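Local atomic coordinates of 4-hydroxy-tetrahydrodipicolinate synthase (Methylacidiphilum fumariolicum SolV, PDB entry 6T3T), a protein that probably catalyses the condensation of pyruvate with aspartate semialdehyde to 4-hydroxy-tetrahydrodipicolinate, a step of lysine biosynthesis. Residues I36-V42 and I71-G76; L28-I32 and I66-I71; Q232-L237 and L293-L299; L240-I246 and K281-T285; S167-S172 and P194-A200. All coordinates share one frame; numbering follows the deposited sequence.

Contact 1 of 5, residues I36-V42 and I71-G76; sequences IDGIVPV and IKIFAG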
# COMPACT_ATOMS: atom_id res chain seq x y z
N ILE A 36 30.26 15.65 14.80
CA ILE A 36 28.88 15.29 15.05
C ILE A 36 28.28 16.29 16.03
O ILE A 36 28.90 16.66 17.04
CB ILE A 36 28.81 13.84 15.55
CG1 ILE A 36 29.42 12.96 14.46
CG2 ILE A 36 27.40 13.44 15.94
CD1 ILE A 36 28.47 12.73 13.28
N ASP A 37 27.07 16.76 15.72
CA ASP A 37 26.47 17.80 16.55
C ASP A 37 25.83 17.26 17.81
O ASP A 37 25.69 18.01 18.78
CB ASP A 37 25.45 18.59 15.74
CG ASP A 37 26.11 19.32 14.59
OD1 ASP A 37 26.89 20.25 14.88
OD2 ASP A 37 25.95 18.89 13.43
N GLY A 38 25.43 15.99 17.82
CA GLY A 38 24.78 15.47 19.01
C GLY A 38 24.51 13.99 18.86
O GLY A 38 24.75 13.39 17.81
N ILE A 39 23.98 13.42 19.94
CA ILE A 39 23.78 11.98 20.08
C ILE A 39 22.33 11.72 20.45
O ILE A 39 21.75 12.43 21.28
CB ILE A 39 24.74 11.40 21.16
CG1 ILE A 39 26.20 11.75 20.84
CG2 ILE A 39 24.55 9.88 21.32
CD1 ILE A 39 26.78 11.00 19.64
N VAL A 40 21.73 10.69 19.86
CA VAL A 40 20.43 10.18 20.28
C VAL A 40 20.64 8.79 20.87
O VAL A 40 20.70 7.80 20.13
CB VAL A 40 19.45 10.13 19.11
CG1 VAL A 40 18.18 9.43 19.55
CG2 VAL A 40 19.17 11.51 18.61
N PRO A 41 20.79 8.66 22.17
CA PRO A 41 20.92 7.33 22.77
C PRO A 41 19.56 6.69 22.94
O PRO A 41 18.54 7.37 23.09
CB PRO A 41 21.58 7.61 24.12
CG PRO A 41 21.04 8.98 24.50
CD PRO A 41 20.77 9.73 23.19
N VAL A 42 19.56 5.35 22.92
CA VAL A 42 18.42 4.47 23.21
C VAL A 42 17.16 4.83 22.43
O VAL A 42 16.05 4.89 23.00
CB VAL A 42 18.14 4.41 24.73
CG1 VAL A 42 19.40 3.98 25.46
CG2 VAL A 42 17.63 5.73 25.32
N ILE A 71 28.98 17.75 23.14
CA ILE A 71 27.98 17.82 22.09
C ILE A 71 26.61 17.51 22.72
O ILE A 71 26.52 17.05 23.87
CB ILE A 71 28.30 16.87 20.91
CG1 ILE A 71 28.34 15.40 21.36
CG2 ILE A 71 29.63 17.21 20.25
CD1 ILE A 71 28.65 14.38 20.19
N LYS A 72 25.55 17.74 21.95
CA LYS A 72 24.20 17.65 22.50
C LYS A 72 23.74 16.20 22.63
O LYS A 72 24.17 15.31 21.90
CB LYS A 72 23.20 18.39 21.62
CG LYS A 72 23.61 19.80 21.30
CD LYS A 72 23.24 20.72 22.44
CE LYS A 72 23.66 22.14 22.16
NZ LYS A 72 23.46 22.99 23.37
N ILE A 73 22.82 15.98 23.56
CA ILE A 73 22.17 14.69 23.72
C ILE A 73 20.66 14.90 23.68
O ILE A 73 20.12 15.68 24.49
CB ILE A 73 22.56 14.00 25.02
CG1 ILE A 73 24.08 13.80 25.09
CG2 ILE A 73 21.83 12.67 25.13
CD1 ILE A 73 24.53 13.21 26.41
N PHE A 74 19.99 14.22 22.76
CA PHE A 74 18.53 14.12 22.76
C PHE A 74 18.20 12.66 22.99
O PHE A 74 18.36 11.83 22.08
CB PHE A 74 17.90 14.66 21.48
CG PHE A 74 17.82 16.16 21.45
CD1 PHE A 74 18.98 16.93 21.36
CD2 PHE A 74 16.60 16.80 21.56
CE1 PHE A 74 18.91 18.32 21.33
CE2 PHE A 74 16.52 18.21 21.55
CZ PHE A 74 17.69 18.97 21.44
N ALA A 75 17.76 12.34 24.20
CA ALA A 75 17.51 10.97 24.60
C ALA A 75 16.16 10.46 24.09
O ALA A 75 15.15 11.17 24.14
CB ALA A 75 17.56 10.86 26.13
N GLY A 76 16.14 9.22 23.62
CA GLY A 76 14.89 8.57 23.30
C GLY A 76 14.09 8.18 24.53
O GLY A 76 14.47 7.31 25.31

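Contact 2 of 5, residues L28-I32 and I66-I71; sequences LEHQI and IVEKRI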
# COMPACT_ATOMS: atom_id res chain seq x y z
N LEU A 28 31.44 6.89 21.39
CA LEU A 28 31.09 8.28 21.66
C LEU A 28 32.26 9.21 21.34
O LEU A 28 32.06 10.27 20.74
CB LEU A 28 30.63 8.42 23.11
CG LEU A 28 29.23 7.85 23.32
CD1 LEU A 28 28.84 7.82 24.81
CD2 LEU A 28 28.26 8.68 22.52
N GLU A 29 33.48 8.83 21.71
CA GLU A 29 34.64 9.66 21.38
C GLU A 29 34.83 9.78 19.88
O GLU A 29 35.18 10.85 19.38
CB GLU A 29 35.90 9.10 22.03
CG GLU A 29 35.87 9.14 23.57
CD GLU A 29 35.82 10.57 24.15
OE1 GLU A 29 36.13 11.56 23.44
OE2 GLU A 29 35.50 10.70 25.35
N HIS A 30 34.65 8.68 19.14
CA HIS A 30 34.79 8.76 17.68
C HIS A 30 33.77 9.73 17.09
O HIS A 30 34.07 10.46 16.14
CB HIS A 30 34.66 7.35 17.07
CG HIS A 30 35.13 7.26 15.64
ND1 HIS A 30 36.40 7.63 15.24
CD2 HIS A 30 34.50 6.84 14.51
CE1 HIS A 30 36.53 7.45 13.94
NE2 HIS A 30 35.39 6.98 13.47
N GLN A 31 32.55 9.78 17.67
CA GLN A 31 31.56 10.75 17.21
C GLN A 31 32.03 12.19 17.47
O GLN A 31 32.03 13.02 16.56
CB GLN A 31 30.20 10.51 17.88
CG GLN A 31 29.52 9.12 17.58
CD GLN A 31 29.30 8.91 16.08
OE1 GLN A 31 28.59 9.68 15.43
NE2 GLN A 31 29.97 7.92 15.52
N ILE A 32 32.44 12.48 18.70
CA ILE A 32 32.85 13.83 19.09
C ILE A 32 34.02 14.31 18.24
O ILE A 32 34.16 15.51 17.97
CB ILE A 32 33.22 13.86 20.59
CG1 ILE A 32 31.99 13.61 21.45
CG2 ILE A 32 33.94 15.17 20.96
CD1 ILE A 32 32.34 13.21 22.87
N ILE A 66 29.87 10.42 29.73
CA ILE A 66 31.00 10.36 28.79
C ILE A 66 31.10 11.64 27.98
O ILE A 66 32.18 12.24 27.89
CB ILE A 66 30.88 9.13 27.87
CG1 ILE A 66 31.17 7.84 28.64
CG2 ILE A 66 31.82 9.26 26.67
CD1 ILE A 66 30.28 6.66 28.17
N VAL A 67 29.98 12.11 27.44
CA VAL A 67 29.97 13.26 26.55
C VAL A 67 30.33 14.51 27.32
O VAL A 67 31.00 15.40 26.78
CB VAL A 67 28.61 13.38 25.84
CG1 VAL A 67 28.46 14.74 25.14
CG2 VAL A 67 28.45 12.28 24.81
N GLU A 68 29.91 14.61 28.59
CA GLU A 68 30.21 15.79 29.43
C GLU A 68 29.99 17.10 28.68
O GLU A 68 30.85 18.00 28.68
CB GLU A 68 31.65 15.71 29.97
CG GLU A 68 31.94 16.51 31.28
CD GLU A 68 33.35 16.27 31.84
OE1 GLU A 68 33.94 17.16 32.50
OE2 GLU A 68 33.90 15.18 31.59
N LYS A 69 28.82 17.21 28.05
CA LYS A 69 28.30 18.41 27.42
C LYS A 69 29.10 18.88 26.21
O LYS A 69 28.87 19.99 25.72
CB LYS A 69 28.16 19.55 28.43
CG LYS A 69 27.17 19.24 29.54
CD LYS A 69 25.84 19.91 29.28
CE LYS A 69 25.77 21.27 30.01
NZ LYS A 69 24.44 21.92 29.80
N ARG A 70 30.05 18.10 25.70
CA ARG A 70 30.81 18.57 24.55
C ARG A 70 29.93 18.67 23.31
O ARG A 70 30.10 19.59 22.50
CB ARG A 70 32.00 17.65 24.29
CG ARG A 70 33.06 17.73 25.35
CD ARG A 70 34.14 16.68 25.14
NE ARG A 70 33.71 15.37 25.62
CZ ARG A 70 34.42 14.26 25.45
NH1 ARG A 70 35.57 14.30 24.81
NH2 ARG A 70 33.97 13.11 25.91
N ILE A 71 28.98 17.75 23.14
CA ILE A 71 27.98 17.82 22.09
C ILE A 71 26.61 17.51 22.72
O ILE A 71 26.52 17.05 23.87
CB ILE A 71 28.30 16.87 20.91
CG1 ILE A 71 28.34 15.40 21.36
CG2 ILE A 71 29.63 17.21 20.25
CD1 ILE A 71 28.65 14.38 20.19

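Contact 3 of 5, residues Q232-L237 and L293-L299; sequences QLHQTL and LAKVEHL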
# COMPACT_ATOMS: atom_id res chain seq x y z
N GLN A 232 27.50 14.48 -4.79
CA GLN A 232 28.63 13.58 -4.97
C GLN A 232 28.84 12.69 -3.75
O GLN A 232 29.05 11.48 -3.88
CB GLN A 232 29.86 14.44 -5.26
CG GLN A 232 31.00 13.77 -5.98
CD GLN A 232 32.12 14.76 -6.35
OE1 GLN A 232 31.95 15.99 -6.31
NE2 GLN A 232 33.26 14.22 -6.68
N LEU A 233 28.80 13.28 -2.54
CA LEU A 233 28.96 12.50 -1.32
C LEU A 233 27.78 11.57 -1.12
O LEU A 233 27.96 10.40 -0.74
CB LEU A 233 29.10 13.38 -0.08
CG LEU A 233 30.45 13.66 0.56
CD1 LEU A 233 30.27 14.29 1.96
CD2 LEU A 233 31.31 12.43 0.61
N HIS A 234 26.57 12.07 -1.38
CA HIS A 234 25.38 11.23 -1.33
C HIS A 234 25.51 10.01 -2.23
O HIS A 234 25.23 8.88 -1.80
CB HIS A 234 24.17 12.06 -1.74
CG HIS A 234 22.96 11.24 -2.00
ND1 HIS A 234 22.12 10.84 -0.99
CD2 HIS A 234 22.45 10.74 -3.15
CE1 HIS A 234 21.14 10.11 -1.50
NE2 HIS A 234 21.32 10.03 -2.80
N GLN A 235 25.99 10.20 -3.46
CA GLN A 235 26.07 9.05 -4.37
C GLN A 235 27.17 8.09 -3.92
O GLN A 235 27.03 6.86 -4.06
CB GLN A 235 26.31 9.51 -5.82
CG GLN A 235 25.17 10.35 -6.47
CD GLN A 235 25.57 11.12 -7.76
OE1 GLN A 235 26.71 11.11 -8.19
NE2 GLN A 235 24.59 11.79 -8.36
N THR A 236 28.25 8.63 -3.36
CA THR A 236 29.31 7.80 -2.80
C THR A 236 28.77 6.94 -1.67
O THR A 236 29.13 5.76 -1.56
CB THR A 236 30.46 8.67 -2.28
OG1 THR A 236 31.02 9.44 -3.34
CG2 THR A 236 31.55 7.79 -1.67
N LEU A 237 27.93 7.51 -0.80
CA LEU A 237 27.44 6.78 0.34
C LEU A 237 26.16 5.99 0.07
O LEU A 237 25.83 5.11 0.86
CB LEU A 237 27.16 7.73 1.51
CG LEU A 237 28.41 8.26 2.21
CD1 LEU A 237 28.00 9.48 3.01
CD2 LEU A 237 29.02 7.21 3.10
N LEU A 293 35.01 6.56 -0.49
CA LEU A 293 35.14 7.73 0.37
C LEU A 293 36.57 8.28 0.35
O LEU A 293 36.77 9.51 0.39
CB LEU A 293 34.74 7.37 1.80
CG LEU A 293 33.23 7.34 2.04
CD1 LEU A 293 32.92 6.78 3.40
CD2 LEU A 293 32.68 8.76 1.90
N ALA A 294 37.57 7.40 0.29
CA ALA A 294 38.96 7.85 0.25
C ALA A 294 39.22 8.65 -1.03
O ALA A 294 39.96 9.63 -1.00
CB ALA A 294 39.91 6.67 0.37
N LYS A 295 38.55 8.30 -2.12
CA LYS A 295 38.76 8.99 -3.39
C LYS A 295 38.07 10.34 -3.44
O LYS A 295 38.40 11.15 -4.31
CB LYS A 295 38.26 8.13 -4.55
CG LYS A 295 39.08 6.85 -4.74
CD LYS A 295 38.37 5.82 -5.62
CE LYS A 295 38.19 6.28 -7.05
NZ LYS A 295 37.96 5.12 -7.96
N VAL A 296 37.12 10.61 -2.54
CA VAL A 296 36.50 11.93 -2.49
C VAL A 296 36.79 12.56 -1.13
O VAL A 296 35.98 13.32 -0.60
CB VAL A 296 34.98 11.90 -2.78
CG1 VAL A 296 34.73 11.50 -4.24
CG2 VAL A 296 34.23 10.99 -1.82
N GLU A 297 37.98 12.26 -0.58
CA GLU A 297 38.31 12.71 0.76
C GLU A 297 38.29 14.23 0.87
O GLU A 297 37.95 14.76 1.93
CB GLU A 297 39.67 12.17 1.18
CG GLU A 297 40.19 12.77 2.47
CD GLU A 297 41.23 11.91 3.17
OE1 GLU A 297 41.44 10.76 2.72
OE2 GLU A 297 41.82 12.36 4.19
N HIS A 298 38.57 14.94 -0.22
CA HIS A 298 38.54 16.39 -0.17
C HIS A 298 37.15 16.94 0.14
O HIS A 298 37.04 18.11 0.53
CB HIS A 298 39.06 16.98 -1.49
CG HIS A 298 38.13 16.80 -2.66
ND1 HIS A 298 37.92 15.57 -3.27
CD2 HIS A 298 37.38 17.69 -3.35
CE1 HIS A 298 37.07 15.72 -4.27
NE2 HIS A 298 36.73 16.99 -4.35
N LEU A 299 36.10 16.14 -0.03
CA LEU A 299 34.74 16.62 0.25
C LEU A 299 34.40 16.58 1.74
O LEU A 299 33.53 17.33 2.19
CB LEU A 299 33.72 15.79 -0.52
CG LEU A 299 33.84 15.73 -2.04
CD1 LEU A 299 32.82 14.75 -2.65
CD2 LEU A 299 33.71 17.12 -2.67
O HOH W 1 34.16 18.04 -6.24

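Contact 4 of 5, residues L240-I246 and K281-T285; sequences LFRDLMI and KLKTT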
# COMPACT_ATOMS: atom_id res chain seq x y z
N LEU A 240 25.75 2.19 0.69
CA LEU A 240 25.79 1.92 2.13
C LEU A 240 24.46 2.29 2.79
O LEU A 240 23.92 1.51 3.57
CB LEU A 240 26.96 2.65 2.79
CG LEU A 240 27.01 2.36 4.31
CD1 LEU A 240 27.50 0.96 4.61
CD2 LEU A 240 27.84 3.38 5.06
N PHE A 241 23.92 3.48 2.47
CA PHE A 241 22.63 3.88 3.03
C PHE A 241 21.57 2.82 2.80
O PHE A 241 20.74 2.55 3.68
CB PHE A 241 22.14 5.19 2.42
CG PHE A 241 22.92 6.40 2.83
CD1 PHE A 241 23.79 6.36 3.93
CD2 PHE A 241 22.78 7.58 2.13
CE1 PHE A 241 24.53 7.49 4.30
CE2 PHE A 241 23.52 8.73 2.49
CZ PHE A 241 24.39 8.68 3.59
N ARG A 242 21.55 2.25 1.58
CA ARG A 242 20.63 1.19 1.21
C ARG A 242 20.86 -0.08 2.03
O ARG A 242 19.92 -0.66 2.59
CB ARG A 242 20.80 0.93 -0.29
CG ARG A 242 19.76 0.19 -1.08
CD ARG A 242 20.46 -0.24 -2.42
NE ARG A 242 21.71 -0.98 -2.15
CZ ARG A 242 22.81 -0.97 -2.91
NH1 ARG A 242 23.88 -1.67 -2.54
NH2 ARG A 242 22.86 -0.26 -4.04
N ASP A 243 22.10 -0.55 2.09
CA ASP A 243 22.37 -1.82 2.75
C ASP A 243 22.33 -1.73 4.27
O ASP A 243 22.23 -2.77 4.93
CB ASP A 243 23.71 -2.37 2.26
CG ASP A 243 23.58 -2.95 0.89
OD1 ASP A 243 22.42 -3.18 0.48
OD2 ASP A 243 24.60 -3.18 0.20
N LEU A 244 22.37 -0.53 4.86
CA LEU A 244 22.11 -0.44 6.30
C LEU A 244 20.66 -0.69 6.64
O LEU A 244 20.33 -0.73 7.84
CB LEU A 244 22.53 0.93 6.82
CG LEU A 244 24.05 1.09 6.89
CD1 LEU A 244 24.38 2.48 7.40
CD2 LEU A 244 24.66 0.01 7.80
N MET A 245 19.79 -0.85 5.63
CA MET A 245 18.40 -1.28 5.80
C MET A 245 18.11 -2.62 5.11
O MET A 245 16.94 -2.94 4.88
CB MET A 245 17.42 -0.23 5.26
CG MET A 245 17.21 0.94 6.18
SD MET A 245 16.03 2.18 5.55
CE MET A 245 16.90 2.74 4.12
N ILE A 246 19.14 -3.41 4.79
CA ILE A 246 18.93 -4.66 4.06
C ILE A 246 18.04 -5.61 4.86
O ILE A 246 17.26 -6.39 4.29
CB ILE A 246 20.29 -5.30 3.69
CG1 ILE A 246 20.12 -6.42 2.66
CG2 ILE A 246 21.02 -5.80 4.93
CD1 ILE A 246 21.43 -6.75 1.94
N LYS A 281 26.47 -9.18 1.13
CA LYS A 281 26.20 -7.92 0.46
C LYS A 281 26.66 -6.74 1.31
O LYS A 281 27.32 -5.82 0.82
CB LYS A 281 24.71 -7.82 0.14
CG LYS A 281 24.27 -6.50 -0.47
CD LYS A 281 24.83 -6.34 -1.86
CE LYS A 281 24.54 -4.95 -2.42
NZ LYS A 281 25.42 -4.66 -3.61
N LEU A 282 26.31 -6.76 2.61
CA LEU A 282 26.73 -5.69 3.51
C LEU A 282 28.25 -5.61 3.57
O LEU A 282 28.83 -4.52 3.49
CB LEU A 282 26.15 -5.91 4.92
CG LEU A 282 26.63 -4.86 5.91
CD1 LEU A 282 26.16 -3.45 5.46
CD2 LEU A 282 26.21 -5.17 7.36
N LYS A 283 28.91 -6.75 3.74
CA LYS A 283 30.36 -6.79 3.81
C LYS A 283 30.99 -6.20 2.55
O LYS A 283 31.89 -5.36 2.62
CB LYS A 283 30.81 -8.23 4.01
CG LYS A 283 32.30 -8.46 4.13
CD LYS A 283 32.55 -9.92 4.48
CE LYS A 283 34.01 -10.20 4.78
NZ LYS A 283 34.16 -11.50 5.51
N THR A 284 30.52 -6.62 1.38
CA THR A 284 31.10 -6.09 0.16
C THR A 284 30.80 -4.60 0.00
O THR A 284 31.69 -3.83 -0.38
CB THR A 284 30.64 -6.90 -1.06
OG1 THR A 284 29.23 -6.79 -1.19
CG2 THR A 284 31.00 -8.36 -0.92
N THR A 285 29.56 -4.16 0.31
CA THR A 285 29.25 -2.73 0.25
C THR A 285 30.13 -1.93 1.21
O THR A 285 30.61 -0.84 0.87
CB THR A 285 27.77 -2.46 0.58
OG1 THR A 285 26.92 -2.99 -0.43
CG2 THR A 285 27.51 -0.94 0.73

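Contact 5 of 5, residues S167-S172 and P194-A200; sequences SVDRVS and PFLSVGA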
# COMPACT_ATOMS: atom_id res chain seq x y z
N SER A 167 8.75 10.03 2.89
CA SER A 167 8.09 10.87 1.91
C SER A 167 8.69 12.27 1.97
O SER A 167 8.55 12.95 3.00
CB SER A 167 6.57 10.92 2.16
OG SER A 167 5.97 12.08 1.59
N VAL A 168 9.36 12.69 0.89
CA VAL A 168 9.94 14.03 0.82
C VAL A 168 8.83 15.06 0.76
O VAL A 168 8.99 16.19 1.23
CB VAL A 168 10.85 14.19 -0.42
CG1 VAL A 168 11.66 15.49 -0.35
CG2 VAL A 168 11.74 13.00 -0.56
N ASP A 169 7.70 14.69 0.17
CA ASP A 169 6.55 15.58 0.10
C ASP A 169 6.06 15.99 1.49
O ASP A 169 5.54 17.10 1.68
CB ASP A 169 5.45 14.89 -0.70
CG ASP A 169 4.66 15.84 -1.51
OD1 ASP A 169 5.25 16.42 -2.45
OD2 ASP A 169 3.47 16.03 -1.20
N ARG A 170 6.17 15.10 2.47
CA ARG A 170 5.86 15.46 3.84
C ARG A 170 6.70 16.65 4.30
O ARG A 170 6.20 17.52 5.02
CB ARG A 170 6.10 14.25 4.74
CG ARG A 170 5.81 14.50 6.19
CD ARG A 170 4.40 14.99 6.32
NE ARG A 170 3.40 14.04 5.84
CZ ARG A 170 2.74 13.22 6.65
NH1 ARG A 170 3.01 13.25 7.96
NH2 ARG A 170 1.81 12.39 6.15
N VAL A 171 7.97 16.71 3.89
CA VAL A 171 8.81 17.84 4.30
C VAL A 171 8.27 19.14 3.72
O VAL A 171 8.12 20.15 4.43
CB VAL A 171 10.28 17.58 3.91
CG1 VAL A 171 11.12 18.78 4.25
CG2 VAL A 171 10.82 16.35 4.66
N SER A 172 7.91 19.14 2.43
CA SER A 172 7.33 20.34 1.84
C SER A 172 6.06 20.78 2.56
O SER A 172 5.83 21.98 2.74
CB SER A 172 7.02 20.12 0.35
OG SER A 172 8.20 19.99 -0.40
N PRO A 194 17.66 14.80 -0.43
CA PRO A 194 16.42 15.39 -0.96
C PRO A 194 15.60 16.09 0.12
O PRO A 194 14.89 17.07 -0.18
CB PRO A 194 15.70 14.20 -1.63
CG PRO A 194 16.38 12.95 -1.14
CD PRO A 194 17.75 13.34 -0.65
N PHE A 195 15.67 15.63 1.38
CA PHE A 195 14.97 16.32 2.46
C PHE A 195 15.52 17.73 2.64
O PHE A 195 14.75 18.68 2.76
CB PHE A 195 15.08 15.52 3.77
CG PHE A 195 13.96 14.47 3.96
CD1 PHE A 195 13.35 13.87 2.90
CD2 PHE A 195 13.54 14.13 5.23
CE1 PHE A 195 12.36 12.92 3.09
CE2 PHE A 195 12.53 13.18 5.43
CZ PHE A 195 11.94 12.58 4.37
N LEU A 196 16.85 17.87 2.66
CA LEU A 196 17.53 19.17 2.73
C LEU A 196 17.08 20.12 1.61
O LEU A 196 16.90 21.33 1.84
CB LEU A 196 19.04 18.95 2.62
CG LEU A 196 19.91 18.75 3.87
CD1 LEU A 196 19.20 17.92 4.93
CD2 LEU A 196 21.21 18.10 3.46
N SER A 197 16.94 19.61 0.38
CA SER A 197 16.64 20.48 -0.76
C SER A 197 15.29 21.17 -0.61
O SER A 197 15.06 22.23 -1.21
CB SER A 197 16.66 19.67 -2.05
OG SER A 197 15.46 18.92 -2.16
N VAL A 198 14.36 20.59 0.14
CA VAL A 198 13.07 21.25 0.32
C VAL A 198 12.88 21.77 1.74
O VAL A 198 11.77 22.12 2.12
CB VAL A 198 11.92 20.31 -0.08
CG1 VAL A 198 12.02 20.01 -1.56
CG2 VAL A 198 11.98 19.01 0.70
N GLY A 199 13.94 21.83 2.56
CA GLY A 199 13.87 22.60 3.80
C GLY A 199 14.25 21.96 5.12
O GLY A 199 14.32 22.65 6.15
N ALA A 200 14.57 20.66 5.11
CA ALA A 200 15.14 20.04 6.29
C ALA A 200 16.51 20.66 6.59
O ALA A 200 17.16 21.22 5.70
CB ALA A 200 15.25 18.53 6.09

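Contact 1 of 5, residues I36-V42 and I71-G76
Ile71 meets the neighbouring strand before the regular pairing starts. Its CG1 lies between the backbone N and the carbonyl carbon (chi1 61°), which carries CD1 over to Ile39 CG1 at 3.7 Å, while CG2 rests on the carbonyl oxygen of Ile36. Lys72 then opens a parallel ladder: its N donates to Asp37 O, and Ile39 N donates to its O at 2.7 Å, so the lysine uses both of its backbone polar groups on the same neighbour. Gly38 lies directly opposite, with CA only 4.2 Å from Lys72 CA, a close approach for a bridged pair. The axes of strands 38-40 and 72-76 approach to 4.5 Å, with 16° between their directions. These are consecutive strands of the closed eight-stranded TIM barrel, joined through helix 53-67 in a beta-alpha-beta crossover. Ile73 pairs with Ile39 but turns its N away from this neighbour, to the side-chain carboxylate of Asp98; its side chain crosses that of Pro41 at about a right angle, Ile73 CG2 lying 3.7 Å from Pro41 CD. Phe74 N returns to Ile39 O. Phe74 O in turn receives a CA-H...O contact from Val40 CA at 3.2 Å. The side chain of Val40 comes within about 4 Å of that of Val204, a predicted pyruvate-binding residue, and of a bound sulfate. Beyond Ala75, Gly76 N donates to Pro41 O at 3.1 Å, and Gly76 O, against which Val42 CG2 lies, accepts from His56 NE2.

Contact 2 of 5, residues L28-I32 and I66-I71
Ile32 projects from helix 21-32 into a hollow made by Val67, Arg70 and Ile71. Helices 21-32 and 53-67 follow successive strands of the TIM barrel, and the contact joins them in its outer layer, at their C-terminal ends. The hollow owes its form to the type I' turn from Val67 to Arg70, which reverses the chain and brings Arg70 back beside the last turn of helix 53-67. On its inner wall Ile71 CD1 supports Ile32 CG1 at 3.7 Å; on its outer wall lies the guanidinium of Arg70. The roles reverse at Ile66, whose CG2 fits between CB and CD1 of Leu28, 3.8 Å from each, with the two side chains at about a right angle. Leu28 CD2 reaches on more loosely to Val67 CG2. At the outer margin Glu29 takes the guanidinium end-on, Arg70 NH1 to Glu29 OE1 at 3.1 Å and NH2 to OE2 at 2.9 Å. The second bond is nearly straight (175°), although the two flat groups are 47° apart. The same guanidinium turns NH2 to Ile66 O and NE to Val67 O, the latter also receiving Arg70 N from the opposite face of its plane. Four bonds therefore fix its rotation and hold it flat against its hydrophobic neighbour: CD1 of Ile32 stands over the centre of the Arg70 guanidinium, 3.4 Å above its plane.

Contact 3 of 5, residues Q232-L237 and L293-L299
Leu299, Leu293 and Leu233 lose the most surface here, and Leu233 lies between the other two. It and Leu299 slide past each other in opposite directions, Leu233 CG lying 4.0 Å from Leu299 CB, while its CD2 reaches Leu293 CD2 at 4.1 Å and is equally close to Val296 CG2. Leu299 extends the patch with its CD1, set crosswise to the extended chain of Gln232 and 3.8 Å from Gln232 CD. This is possible because Gln232 holds CG opposite its backbone N (chi1 -158°) and reaches, extended, out from the helix toward the other segment. The helices involved, 227-243 and 276-295, belong to the C-terminal helical part that follows the TIM barrel in this family; beyond Leu293 the chain bends in toward helix 227-243, so that Val296 and Leu299 face the same partner as Leu293. Helix 212-223 closes the inner side, with Ala217 and Leu221 against Leu233. Leu293 divides its branches: CD1 goes to Leu237 CD2 at 3.9 Å, and CD2 to Thr236 CG2 at the same separation. The hydroxyl of Thr236 approaches Val296 CG2 tip to tip, but its proton goes back to Gln232 O, 2.9 Å from OG1. No direct hydrogen bond crosses the contact; at its margin a water donates to Gln232 OE1 and makes a weak link to His298 NE2.

Contact 4 of 5, residues L240-I246 and K281-T285
Thr285 OG1 donates to Asp243 OD2 across the contact; the modelled separation of 2.4 Å is unusually short and its exact value doubtful. The same oxygen is met from above the carboxylate plane by Arg242 NH1 at 3.2 Å (159° at the hydrogen), a salt bridge between neighbours in sequence that would steady the carboxylate. Lys281 brings a second positive group near, its chain crossing the aspartate at about a right angle: its NZ stays 4.2 Å from Asp243 OD2, beyond salt-bridge range, but CE comes to 3.2 Å of that oxygen. A bend at chi2 (68°) folds the lysine across the aspartate. The two cationic groups thus gather round one acid, whose charged form they would be expected to stabilise. Helices 227-243 and 276-295 face each other here in the helical region that follows the barrel in DapA-family enzymes, where a type I turn runs from Asp243 to Ile246. That turn presents Ile246 CD1 to Lys281 CG at 3.7 Å. On the other side of the acid, Thr285 CG2 sits against the backbone of Leu240, 3.6 Å from its N. Deeper in, Leu282 CD1 lies against Asp243 O and CB and reaches Leu244 CD2 at 4.4 Å, with Val253 and Thr255 of helix 251-259 packed beyond.

Contact 5 of 5, residues S167-S172 and P194-A200
Val171 sets its CG2 squarely over one face of the Phe195 ring, 3.6 Å from the centroid and 11° off the ring normal, a CH-pi contact. Val168 comes instead to the rim: its CG2 lies in the ring plane, 3.7 Å from Phe195 CE1. The two valines thus fix the ring from two directions, with no hydrogen bond between the segments. Their other branches receive Val198, whose CG2 lies 3.7 Å from both Val168 CG1 and Val171 CG1. With CG1 trans to N in both valines (chi1 -169° and 176°), the methyls splay, one serving the ring and the other Val198. Val198 is brought there by a Schellman motif, with Ala200 N bonded to Phe195 O and Gly199 N to Leu196 O, that ends helix 192-197. Ser172 OG passes 3.7 Å from Val198 CB but makes its hydrogen bond to His234 of the second subunit. Ser167, as N-cap, starts helix 168-177 by accepting from Arg170 N. Phe195 also touches Glu163 of strand 158-163, the strand that carries the predicted Schiff-base residue Lys162, and Val168 meets its own counterpart in the second subunit: two neighbouring outer helices of a TIM barrel, joined at a subunit interface.

Contacts 1, 4 and 5 are buried, while contacts 2 and 3 are partly exposed. Contact 1 is the most central and the one held by backbone hydrogen bonds between strands. Contact 2 lies directly outside it: they share Ile71, and Leu28 and Gln31 pack on Ile39, so the sheet passes into a helical layer that a salt bridge closes near the surface. Contacts 3 and 4 join the same two helices, 227-243 and 276-295, yet differ in chemistry: leucines dominate the first, a carboxylate with charged neighbours the second. Contact 5, across the chain's centre from contact 2, is apolar and aromatic. It and contact 3 both touch the second subunit, linked through Ser172 and His234 of different chains.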